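Local coordinates for MHC class I antigen (Ctenopharyngodon idella, PDB 5H5Z), which presents peptides as the heavy chain of a class I MHC complex with beta-2-microglobulin, probably for recognition by T cells, at residues V8-S13 against T91-Y96; G30-F35 against T46-Q51; S39-P44 against R60-L65. All blocks are in the same frame, centred on the assembly; numbering follows the deposited sequence.

Overall arrangement
All three contacts belong to the peptide-binding platform and reach its eight-stranded antiparallel sheet. Contact 1 pairs two central strands of that floor; all ten touching residues are buried, and backbone hydrogen bonds dominate. Contacts 2 and 3 lie nearer the outer edge, centres about 12 Å apart, with smaller interfaces (206 and 197 Å² against 479 Å²); three of five and four of six touching residues are buried, and contact 3 has one exposed. Their strands, 30-36 and 43-44, are sheet neighbours, with a probable hydrogen bond between Tyr34 O and Val43 N, 2.9 Å. Contact 2 is apolar and aromatic, whereas contact 3 combines one hydrogen bond with methyl packing. Contacts 1 and 3 meet through Tyr9 and Leu65.

Contact 1 (V8-S13 against T91-Y96); sequences VYTGVS and TWQNMY
Four backbone hydrogen bonds join 8-13 to 91-96 as nearly antiparallel strands, whose axes approach to 4.6 Å. They form two reciprocal pairs, Tyr9 with Asn94 and Gly11 with Trp92. The Tyr9 N to Asn94 O bond, 2.8 Å long, is almost straight (174° at the hydrogen) and arrives nearly along the C=O axis. Its return partner, Asn94 N to Tyr9 O at 3.1 Å, instead meets a carbonyl lone pair in plane. Gly11 repeats this asymmetry with Trp92. At the non-hydrogen-bonded positions between and beyond them, CA-H groups of Val8, Gln93 and Thr91 approach Asn94 O, Tyr9 O and Gly11 O, closest at Thr91 CA to Gly11 O, 3.2 Å.

The aromatic contact lies on the face carrying Tyr9, Trp92 and Asn94. Tyr96 CG occupies the crowded position between N and carbonyl carbon (chi1 63°), which sends its ring back across to Tyr9. The planes are at 89°, and the edge of Tyr96 points toward the Tyr9 face in an offset edge-to-face pair; Tyr96 CE2 lies 3.7 Å from Tyr9 CZ. The hydroxyls close the pair with a hydrogen bond between Tyr9 OH and Tyr96 OH, 2.7 Å, either being a possible donor. Tyr96 OH also bonds the bound peptide's backbone, so Tyr9, which itself packs on an apolar peptide side chain, also helps to fix the rotation of a peptide-binding hydroxyl.

Apolar contact on the other face is slight: Val8 CG1 rests beside Met95 CB at 3.9 Å. Gln93 NE2 there bonds Trp61 O of beta-2-microglobulin, whose Phe57 packs on Val8, Thr10 and Gln93. The paired strands form the centre of the groove floor, flanked by strands 21-27 and 106-114, with helix 55-82 touching Tyr9 and Asn94 on the peptide side.

Contact 2 (G30-F35 against T46-Q51); sequences GQFMYF and TEWIRQ
An N-capped helical turn, 47-50, packs against a classic beta bulge near the start of strand 30-36, at the edge of the peptide-binding platform. Phe32 and Met33 form the bulge, both facing Gly25, and Phe32 contributes the largest share of the contact. Phe32 CB touches Trp48 CZ2 at 3.7 Å. The two rings are near parallel (28°) but displaced, centroids 5.5 Å apart, so there is little face-to-face stacking and the contact runs through CB. Ile49 CG1 comes in at the edge of the Phe32 ring, 4.1 Å from CD2, and Ile49 CG2 lies 3.6 Å from Phe32 O.

Thr46 divides its branches between two jobs. Its CG2 methyl reaches Gln31 O at 3.3 Å, whereas OG1 caps the turn by accepting a weak bond from Ile49 N (3.3 Å). The same hydroxyl oxygen stands 3.2 Å above the plane of the Trp48 ring, over its centre. Tyr57 and Tyr167 also touch Phe32.

With no hydrogen bond across the segments, cohesion rests on apolar and aromatic surfaces; the weak capping bond at Thr46 is consistent with fixing the start of the turn that carries Trp48 and Ile49.

Contact 3 (S39-P44 against R60-L65); sequences SMKAVP and RQTQVL
Thr62, on helix 55-82, makes the central contact with the chain at 39-44, and its two branches do different work. Its OG1 accepts a hydrogen bond from Ala42 N, 3.0 Å long and close to straight at 165°. Its CG2 methyl lies against Met40 O at 3.2 Å and also meets the Lys41 side chain, where CD is 4.1 Å away. The torsion chi1 of -66° sets this division: OG1 is anti to the carbonyl carbon and CG2 anti to the backbone N.

Ala42 supplies the apolar half. Its CB points toward the helix, touching Gln61 CG at 3.8 Å, with Leu65 CD1 a looser neighbour at 4.3 Å. The bond to Ala42 N also brings Thr62 OG1 within 3.6 Å of Ala42 CB. Gln61 CG stands anti to its backbone N, and a bend at chi2 turns the amide away from Ala42, so that only the aliphatic part of Gln61 meets it. At the amide end, OE1 hydrogen-bonds the backbone of the bound peptide.

Further out, Thr62 OG1 also bonds Trp58 O, one turn earlier in the helix. Lys41 folds back through bends at chi2 and chi4, bringing NZ within 2.9 Å of Met40 O; this donor sits 49° out of the carbonyl plane, not on a lone pair. Phe35 of strand 30-36 packs on both Ala42 and Leu65, while Leu65 also reaches Tyr9 on the groove floor.

Thr62 OG1, accepting from Ala42 N and bonded also to Trp58 O, therefore bridges the two backbones. Together with the Ala42 methyl against Gln61 CG and Leu65 CD1, it joins 39-44 to a groove helix whose neighbouring residue Gln61 hydrogen-bonds the peptide backbone.

Contact 1 (V8-S13 against T91-Y96)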
loop_
_atom_site.group_PDB
_atom_site.type_symbol
_atom_site.label_atom_id
_atom_site.label_comp_id
_atom_site.label_asym_id
_atom_site.label_seq_id
_atom_site.Cartn_x
_atom_site.Cartn_y
_atom_site.Cartn_z
ATOM N N VAL A 8 -5.117 -4.029 -9.710
ATOM C CA VAL A 8 -4.645 -5.241 -9.035
ATOM C C VAL A 8 -5.837 -6.157 -8.761
ATOM O O VAL A 8 -6.783 -5.766 -8.074
ATOM C CB VAL A 8 -3.813 -4.941 -7.754
ATOM C CG1 VAL A 8 -2.500 -4.249 -8.111
ATOM C CG2 VAL A 8 -4.601 -4.123 -6.743
ATOM N N TYR A 9 -5.812 -7.350 -9.352
ATOM C CA TYR A 9 -6.886 -8.328 -9.174
ATOM C C TYR A 9 -6.408 -9.458 -8.267
ATOM O O TYR A 9 -5.313 -9.994 -8.470
ATOM C CB TYR A 9 -7.285 -8.978 -10.499
ATOM C CG TYR A 9 -7.820 -8.084 -11.609
ATOM C CD1 TYR A 9 -8.147 -6.739 -11.389
ATOM C CD2 TYR A 9 -8.014 -8.609 -12.884
ATOM C CE1 TYR A 9 -8.637 -5.946 -12.423
ATOM C CE2 TYR A 9 -8.515 -7.830 -13.919
ATOM C CZ TYR A 9 -8.818 -6.504 -13.682
ATOM O OH TYR A 9 -9.298 -5.746 -14.722
ATOM N N THR A 10 -7.236 -9.841 -7.298
ATOM C CA THR A 10 -6.946 -11.009 -6.452
ATOM C C THR A 10 -8.039 -12.069 -6.551
ATOM O O THR A 10 -9.199 -11.814 -6.221
ATOM C CB THR A 10 -6.761 -10.629 -4.970
ATOM O OG1 THR A 10 -5.752 -9.618 -4.850
ATOM C CG2 THR A 10 -6.354 -11.860 -4.138
ATOM N N GLY A 11 -7.648 -13.265 -6.966
ATOM C CA GLY A 11 -8.553 -14.392 -7.013
ATOM C C GLY A 11 -8.153 -15.440 -5.987
ATOM O O GLY A 11 -6.986 -15.787 -5.867
ATOM N N VAL A 12 -9.128 -15.902 -5.222
ATOM C CA VAL A 12 -8.896 -16.926 -4.217
ATOM C C VAL A 12 -9.835 -18.111 -4.401
ATOM O O VAL A 12 -11.031 -17.938 -4.549
ATOM C CB VAL A 12 -9.094 -16.364 -2.805
ATOM C CG1 VAL A 12 -8.762 -17.414 -1.761
ATOM C CG2 VAL A 12 -8.243 -15.122 -2.616
ATOM N N SER A 13 -9.291 -19.316 -4.352
ATOM C CA SER A 13 -10.122 -20.501 -4.428
ATOM C C SER A 13 -10.171 -21.158 -3.060
ATOM O O SER A 13 -9.137 -21.391 -2.452
ATOM C CB SER A 13 -9.558 -21.478 -5.453
ATOM O OG SER A 13 -8.258 -21.895 -5.079
ATOM N N THR A 91 -4.225 -18.968 -4.724
ATOM C CA THR A 91 -4.458 -17.598 -5.174
ATOM C C THR A 91 -3.966 -17.383 -6.597
ATOM O O THR A 91 -2.979 -17.990 -7.030
ATOM C CB THR A 91 -3.765 -16.553 -4.270
ATOM O OG1 THR A 91 -2.355 -16.568 -4.517
ATOM C CG2 THR A 91 -4.018 -16.829 -2.794
ATOM N N TRP A 92 -4.663 -16.498 -7.305
ATOM C CA TRP A 92 -4.321 -16.105 -8.653
ATOM C C TRP A 92 -4.386 -14.584 -8.688
ATOM O O TRP A 92 -5.385 -13.983 -8.282
ATOM C CB TRP A 92 -5.314 -16.732 -9.644
ATOM C CG TRP A 92 -5.104 -16.371 -11.094
ATOM C CD1 TRP A 92 -5.956 -15.659 -11.895
ATOM C CD2 TRP A 92 -3.979 -16.714 -11.911
ATOM N NE1 TRP A 92 -5.433 -15.541 -13.162
ATOM C CE2 TRP A 92 -4.221 -16.181 -13.200
ATOM C CE3 TRP A 92 -2.794 -17.439 -11.685
ATOM C CZ2 TRP A 92 -3.315 -16.330 -14.255
ATOM C CZ3 TRP A 92 -1.892 -17.587 -12.733
ATOM C CH2 TRP A 92 -2.160 -17.030 -14.006
ATOM N N GLN A 93 -3.304 -13.970 -9.151
ATOM C CA GLN A 93 -3.185 -12.514 -9.143
ATOM C C GLN A 93 -2.827 -11.955 -10.509
ATOM O O GLN A 93 -2.105 -12.581 -11.284
ATOM C CB GLN A 93 -2.115 -12.071 -8.147
ATOM C CG GLN A 93 -2.520 -12.128 -6.687
ATOM C CD GLN A 93 -1.309 -12.067 -5.770
ATOM O OE1 GLN A 93 -0.516 -13.005 -5.708
ATOM N NE2 GLN A 93 -1.154 -10.955 -5.067
ATOM N N ASN A 94 -3.325 -10.753 -10.777
ATOM C CA ASN A 94 -2.981 -10.001 -11.970
ATOM C C ASN A 94 -2.754 -8.556 -11.542
ATOM O O ASN A 94 -3.559 -7.983 -10.803
ATOM C CB ASN A 94 -4.125 -10.111 -12.988
ATOM C CG ASN A 94 -3.863 -9.363 -14.296
ATOM O OD1 ASN A 94 -2.727 -9.223 -14.761
ATOM N ND2 ASN A 94 -4.941 -8.926 -14.921
ATOM N N MET A 95 -1.633 -7.985 -11.965
ATOM C CA MET A 95 -1.453 -6.543 -11.876
ATOM C C MET A 95 -1.040 -6.009 -13.242
ATOM O O MET A 95 -0.225 -6.612 -13.943
ATOM C CB MET A 95 -0.443 -6.151 -10.788
ATOM C CG MET A 95 0.971 -6.655 -11.022
ATOM S SD MET A 95 2.045 -6.404 -9.601
ATOM C CE MET A 95 1.979 -4.619 -9.438
ATOM N N TYR A 96 -1.627 -4.888 -13.632
ATOM C CA TYR A 96 -1.251 -4.256 -14.874
ATOM C C TYR A 96 -1.461 -2.771 -14.734
ATOM O O TYR A 96 -2.207 -2.323 -13.862
ATOM C CB TYR A 96 -2.052 -4.816 -16.061
ATOM C CG TYR A 96 -3.546 -4.591 -16.009
ATOM C CD1 TYR A 96 -4.124 -3.447 -16.579
ATOM C CD2 TYR A 96 -4.394 -5.542 -15.429
ATOM C CE1 TYR A 96 -5.497 -3.247 -16.548
ATOM C CE2 TYR A 96 -5.769 -5.348 -15.394
ATOM C CZ TYR A 96 -6.312 -4.201 -15.955
ATOM O OH TYR A 96 -7.670 -4.010 -15.924
#

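Contact 2 (G30-F35 against T46-Q51)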
loop_
_atom_site.group_PDB
_atom_site.type_symbol
_atom_site.label_atom_id
_atom_site.label_comp_id
_atom_site.label_asym_id
_atom_site.label_seq_id
_atom_site.Cartn_x
_atom_site.Cartn_y
_atom_site.Cartn_z
ATOM N N GLY A 30 -3.016 5.475 -5.233
ATOM C CA GLY A 30 -4.156 5.787 -4.383
ATOM C C GLY A 30 -5.413 5.193 -4.986
ATOM O O GLY A 30 -5.721 5.434 -6.160
ATOM N N GLN A 31 -6.142 4.415 -4.190
ATOM C CA GLN A 31 -7.307 3.686 -4.689
ATOM C C GLN A 31 -8.434 4.621 -5.116
ATOM O O GLN A 31 -8.798 5.529 -4.373
ATOM C CB GLN A 31 -7.844 2.710 -3.639
ATOM C CG GLN A 31 -9.181 2.110 -4.053
ATOM C CD GLN A 31 -9.869 1.297 -2.974
ATOM O OE1 GLN A 31 -10.530 0.299 -3.273
ATOM N NE2 GLN A 31 -9.748 1.728 -1.722
ATOM N N PHE A 32 -8.988 4.387 -6.304
ATOM C CA PHE A 32 -10.167 5.132 -6.752
ATOM C C PHE A 32 -11.356 4.222 -7.096
ATOM O O PHE A 32 -12.467 4.708 -7.297
ATOM C CB PHE A 32 -9.817 6.060 -7.932
ATOM C CG PHE A 32 -9.699 5.348 -9.258
ATOM C CD1 PHE A 32 -8.513 4.718 -9.622
ATOM C CD2 PHE A 32 -10.775 5.315 -10.148
ATOM C CE1 PHE A 32 -8.398 4.056 -10.836
ATOM C CE2 PHE A 32 -10.669 4.654 -11.371
ATOM C CZ PHE A 32 -9.479 4.023 -11.716
ATOM N N MET A 33 -11.117 2.910 -7.150
ATOM C CA MET A 33 -12.139 1.939 -7.558
ATOM C C MET A 33 -12.035 0.669 -6.721
ATOM O O MET A 33 -10.931 0.259 -6.354
ATOM C CB MET A 33 -11.967 1.611 -9.047
ATOM C CG MET A 33 -12.911 0.559 -9.616
ATOM S SD MET A 33 -12.380 -1.130 -9.276
ATOM C CE MET A 33 -10.901 -1.244 -10.252
ATOM N N TYR A 34 -13.184 0.052 -6.441
ATOM C CA TYR A 34 -13.246 -1.268 -5.809
ATOM C C TYR A 34 -14.285 -2.161 -6.501
ATOM O O TYR A 34 -15.331 -1.677 -6.924
ATOM C CB TYR A 34 -13.598 -1.135 -4.328
ATOM C CG TYR A 34 -13.710 -2.463 -3.618
ATOM C CD1 TYR A 34 -12.567 -3.135 -3.194
ATOM C CD2 TYR A 34 -14.952 -3.057 -3.386
ATOM C CE1 TYR A 34 -12.652 -4.351 -2.542
ATOM C CE2 TYR A 34 -15.047 -4.278 -2.736
ATOM C CZ TYR A 34 -13.890 -4.917 -2.316
ATOM O OH TYR A 34 -13.959 -6.121 -1.671
ATOM N N PHE A 35 -13.991 -3.458 -6.598
ATOM C CA PHE A 35 -14.958 -4.466 -7.040
ATOM C C PHE A 35 -14.697 -5.765 -6.299
ATOM O O PHE A 35 -13.545 -6.143 -6.090
ATOM C CB PHE A 35 -14.835 -4.711 -8.552
ATOM C CG PHE A 35 -15.736 -5.808 -9.088
ATOM C CD1 PHE A 35 -15.339 -7.146 -9.049
ATOM C CD2 PHE A 35 -16.967 -5.502 -9.658
ATOM C CE1 PHE A 35 -16.162 -8.156 -9.548
ATOM C CE2 PHE A 35 -17.790 -6.502 -10.167
ATOM C CZ PHE A 35 -17.392 -7.832 -10.112
ATOM N N THR A 46 -13.014 7.682 -4.629
ATOM C CA THR A 46 -12.548 9.065 -4.414
ATOM C C THR A 46 -13.610 10.074 -4.833
ATOM O O THR A 46 -14.463 9.771 -5.668
ATOM C CB THR A 46 -11.261 9.398 -5.198
ATOM O OG1 THR A 46 -11.519 9.311 -6.606
ATOM C CG2 THR A 46 -10.132 8.464 -4.839
ATOM N N GLU A 47 -13.548 11.275 -4.261
ATOM C CA GLU A 47 -14.446 12.359 -4.664
ATOM C C GLU A 47 -14.254 12.751 -6.129
ATOM O O GLU A 47 -15.227 13.054 -6.820
ATOM C CB GLU A 47 -14.281 13.578 -3.755
ATOM C CG GLU A 47 -14.805 13.372 -2.339
ATOM C CD GLU A 47 -16.266 13.759 -2.166
ATOM O OE1 GLU A 47 -17.125 13.207 -2.889
ATOM O OE2 GLU A 47 -16.553 14.606 -1.288
ATOM N N TRP A 48 -13.013 12.722 -6.614
ATOM C CA TRP A 48 -12.762 13.156 -7.996
ATOM C C TRP A 48 -13.359 12.232 -9.060
ATOM O O TRP A 48 -13.767 12.713 -10.116
ATOM C CB TRP A 48 -11.287 13.486 -8.264
ATOM C CG TRP A 48 -10.306 12.375 -8.023
ATOM C CD1 TRP A 48 -9.497 12.219 -6.928
ATOM C CD2 TRP A 48 -9.997 11.291 -8.907
ATOM N NE1 TRP A 48 -8.717 11.094 -7.070
ATOM C CE2 TRP A 48 -9.009 10.502 -8.272
ATOM C CE3 TRP A 48 -10.478 10.892 -10.166
ATOM C CZ2 TRP A 48 -8.479 9.347 -8.862
ATOM C CZ3 TRP A 48 -9.951 9.744 -10.750
ATOM C CH2 TRP A 48 -8.960 8.981 -10.092
ATOM N N ILE A 49 -13.412 10.923 -8.799
ATOM C CA ILE A 49 -14.078 10.007 -9.731
ATOM C C ILE A 49 -15.605 10.116 -9.622
ATOM O O ILE A 49 -16.299 10.053 -10.640
ATOM C CB ILE A 49 -13.554 8.538 -9.657
ATOM C CG1 ILE A 49 -14.043 7.717 -10.858
ATOM C CG2 ILE A 49 -13.921 7.847 -8.346
ATOM C CD1 ILE A 49 -13.387 8.088 -12.173
ATOM N N ARG A 50 -16.111 10.311 -8.400
ATOM C CA ARG A 50 -17.550 10.490 -8.155
ATOM C C ARG A 50 -18.112 11.703 -8.889
ATOM O O ARG A 50 -19.221 11.658 -9.422
ATOM C CB ARG A 50 -17.850 10.643 -6.658
ATOM C CG ARG A 50 -17.681 9.383 -5.830
ATOM C CD ARG A 50 -18.148 9.601 -4.401
ATOM N NE ARG A 50 -17.869 8.440 -3.556
ATOM C CZ ARG A 50 -16.820 8.326 -2.741
ATOM N NH1 ARG A 50 -15.935 9.312 -2.636
ATOM N NH2 ARG A 50 -16.661 7.221 -2.020
ATOM N N GLN A 51 -17.340 12.784 -8.911
ATOM C CA GLN A 51 -17.797 14.048 -9.485
ATOM C C GLN A 51 -17.754 14.055 -11.011
ATOM O O GLN A 51 -18.348 14.927 -11.654
ATOM C CB GLN A 51 -16.967 15.205 -8.931
ATOM C CG GLN A 51 -17.247 15.521 -7.470
ATOM C CD GLN A 51 -16.534 16.767 -6.981
ATOM O OE1 GLN A 51 -15.380 17.022 -7.332
ATOM N NE2 GLN A 51 -17.216 17.545 -6.152
#

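Contact 3 (S39-P44 against R60-L65)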
loop_
_atom_site.group_PDB
_atom_site.type_symbol
_atom_site.label_atom_id
_atom_site.label_comp_id
_atom_site.label_asym_id
_atom_site.label_seq_id
_atom_site.Cartn_x
_atom_site.Cartn_y
_atom_site.Cartn_z
ATOM N N SER A 39 -20.424 -8.454 -3.877
ATOM C CA SER A 39 -21.338 -7.376 -4.257
ATOM C C SER A 39 -21.629 -7.387 -5.756
ATOM O O SER A 39 -22.691 -6.937 -6.183
ATOM C CB SER A 39 -20.788 -6.013 -3.829
ATOM O OG SER A 39 -19.712 -5.606 -4.659
ATOM N N MET A 40 -20.680 -7.908 -6.538
ATOM C CA MET A 40 -20.735 -7.912 -8.010
ATOM C C MET A 40 -20.914 -6.517 -8.604
ATOM O O MET A 40 -21.532 -6.357 -9.661
ATOM C CB MET A 40 -21.827 -8.861 -8.536
ATOM C CG MET A 40 -21.510 -10.337 -8.381
ATOM S SD MET A 40 -20.117 -10.895 -9.387
ATOM C CE MET A 40 -20.325 -12.667 -9.229
ATOM N N LYS A 41 -20.372 -5.510 -7.922
ATOM C CA LYS A 41 -20.541 -4.124 -8.343
ATOM C C LYS A 41 -19.240 -3.351 -8.199
ATOM O O LYS A 41 -18.590 -3.410 -7.156
ATOM C CB LYS A 41 -21.668 -3.437 -7.548
ATOM C CG LYS A 41 -23.059 -4.046 -7.741
ATOM C CD LYS A 41 -23.602 -3.855 -9.159
ATOM C CE LYS A 41 -24.759 -4.806 -9.477
ATOM N NZ LYS A 41 -24.370 -6.094 -10.145
ATOM N N ALA A 42 -18.854 -2.650 -9.261
ATOM C CA ALA A 42 -17.711 -1.742 -9.211
ATOM C C ALA A 42 -18.171 -0.398 -8.666
ATOM O O ALA A 42 -19.182 0.155 -9.125
ATOM C CB ALA A 42 -17.098 -1.571 -10.590
ATOM N N VAL A 43 -17.428 0.128 -7.696
ATOM C CA VAL A 43 -17.813 1.364 -7.001
ATOM C C VAL A 43 -16.669 2.386 -6.892
ATOM O O VAL A 43 -15.488 2.002 -6.823
ATOM C CB VAL A 43 -18.396 1.079 -5.590
ATOM C CG1 VAL A 43 -19.727 0.344 -5.688
ATOM C CG2 VAL A 43 -17.409 0.298 -4.734
ATOM N N PRO A 44 -17.018 3.691 -6.871
ATOM C CA PRO A 44 -16.044 4.775 -6.725
ATOM C C PRO A 44 -15.440 4.821 -5.329
ATOM O O PRO A 44 -16.112 4.480 -4.354
ATOM C CB PRO A 44 -16.883 6.036 -6.962
ATOM C CG PRO A 44 -18.278 5.639 -6.618
ATOM C CD PRO A 44 -18.388 4.213 -7.069
ATOM N N ARG A 60 -20.455 -0.168 -16.955
ATOM C CA ARG A 60 -19.459 -0.731 -17.866
ATOM C C ARG A 60 -18.306 -1.382 -17.110
ATOM O O ARG A 60 -17.865 -2.477 -17.471
ATOM C CB ARG A 60 -18.946 0.335 -18.843
ATOM C CG ARG A 60 -19.656 0.281 -20.188
ATOM C CD ARG A 60 -19.771 1.636 -20.872
ATOM N NE ARG A 60 -20.702 1.552 -21.996
ATOM C CZ ARG A 60 -22.028 1.648 -21.883
ATOM N NH1 ARG A 60 -22.586 1.851 -20.691
ATOM N NH2 ARG A 60 -22.800 1.538 -22.959
ATOM N N GLN A 61 -17.843 -0.722 -16.050
ATOM C CA GLN A 61 -16.766 -1.268 -15.225
ATOM C C GLN A 61 -17.201 -2.547 -14.503
ATOM O O GLN A 61 -16.442 -3.516 -14.430
ATOM C CB GLN A 61 -16.248 -0.224 -14.229
ATOM C CG GLN A 61 -14.953 -0.627 -13.543
ATOM C CD GLN A 61 -13.850 -0.947 -14.534
ATOM O OE1 GLN A 61 -13.167 -0.051 -15.038
ATOM N NE2 GLN A 61 -13.680 -2.234 -14.827
ATOM N N THR A 62 -18.428 -2.534 -13.985
ATOM C CA THR A 62 -19.039 -3.702 -13.359
ATOM C C THR A 62 -19.073 -4.882 -14.338
ATOM O O THR A 62 -18.703 -6.003 -13.981
ATOM C CB THR A 62 -20.464 -3.380 -12.853
ATOM O OG1 THR A 62 -20.388 -2.425 -11.785
ATOM C CG2 THR A 62 -21.175 -4.634 -12.352
ATOM N N GLN A 63 -19.492 -4.617 -15.575
ATOM C CA GLN A 63 -19.578 -5.663 -16.590
ATOM C C GLN A 63 -18.215 -6.274 -16.927
ATOM O O GLN A 63 -18.101 -7.489 -17.057
ATOM C CB GLN A 63 -20.286 -5.148 -17.853
ATOM C CG GLN A 63 -21.015 -6.235 -18.624
ATOM C CD GLN A 63 -22.037 -6.991 -17.779
ATOM O OE1 GLN A 63 -22.292 -8.169 -18.020
ATOM N NE2 GLN A 63 -22.622 -6.321 -16.783
ATOM N N VAL A 64 -17.194 -5.429 -17.059
ATOM C CA VAL A 64 -15.829 -5.885 -17.337
ATOM C C VAL A 64 -15.342 -6.812 -16.214
ATOM O O VAL A 64 -14.776 -7.890 -16.466
ATOM C CB VAL A 64 -14.863 -4.683 -17.526
ATOM C CG1 VAL A 64 -13.408 -5.134 -17.542
ATOM C CG2 VAL A 64 -15.187 -3.928 -18.806
ATOM N N LEU A 65 -15.599 -6.408 -14.974
ATOM C CA LEU A 65 -15.090 -7.149 -13.813
ATOM C C LEU A 65 -15.881 -8.408 -13.456
ATOM O O LEU A 65 -15.318 -9.337 -12.875
ATOM C CB LEU A 65 -14.901 -6.225 -12.611
ATOM C CG LEU A 65 -13.846 -5.142 -12.890
ATOM C CD1 LEU A 65 -13.868 -4.036 -11.841
ATOM C CD2 LEU A 65 -12.448 -5.735 -13.050
#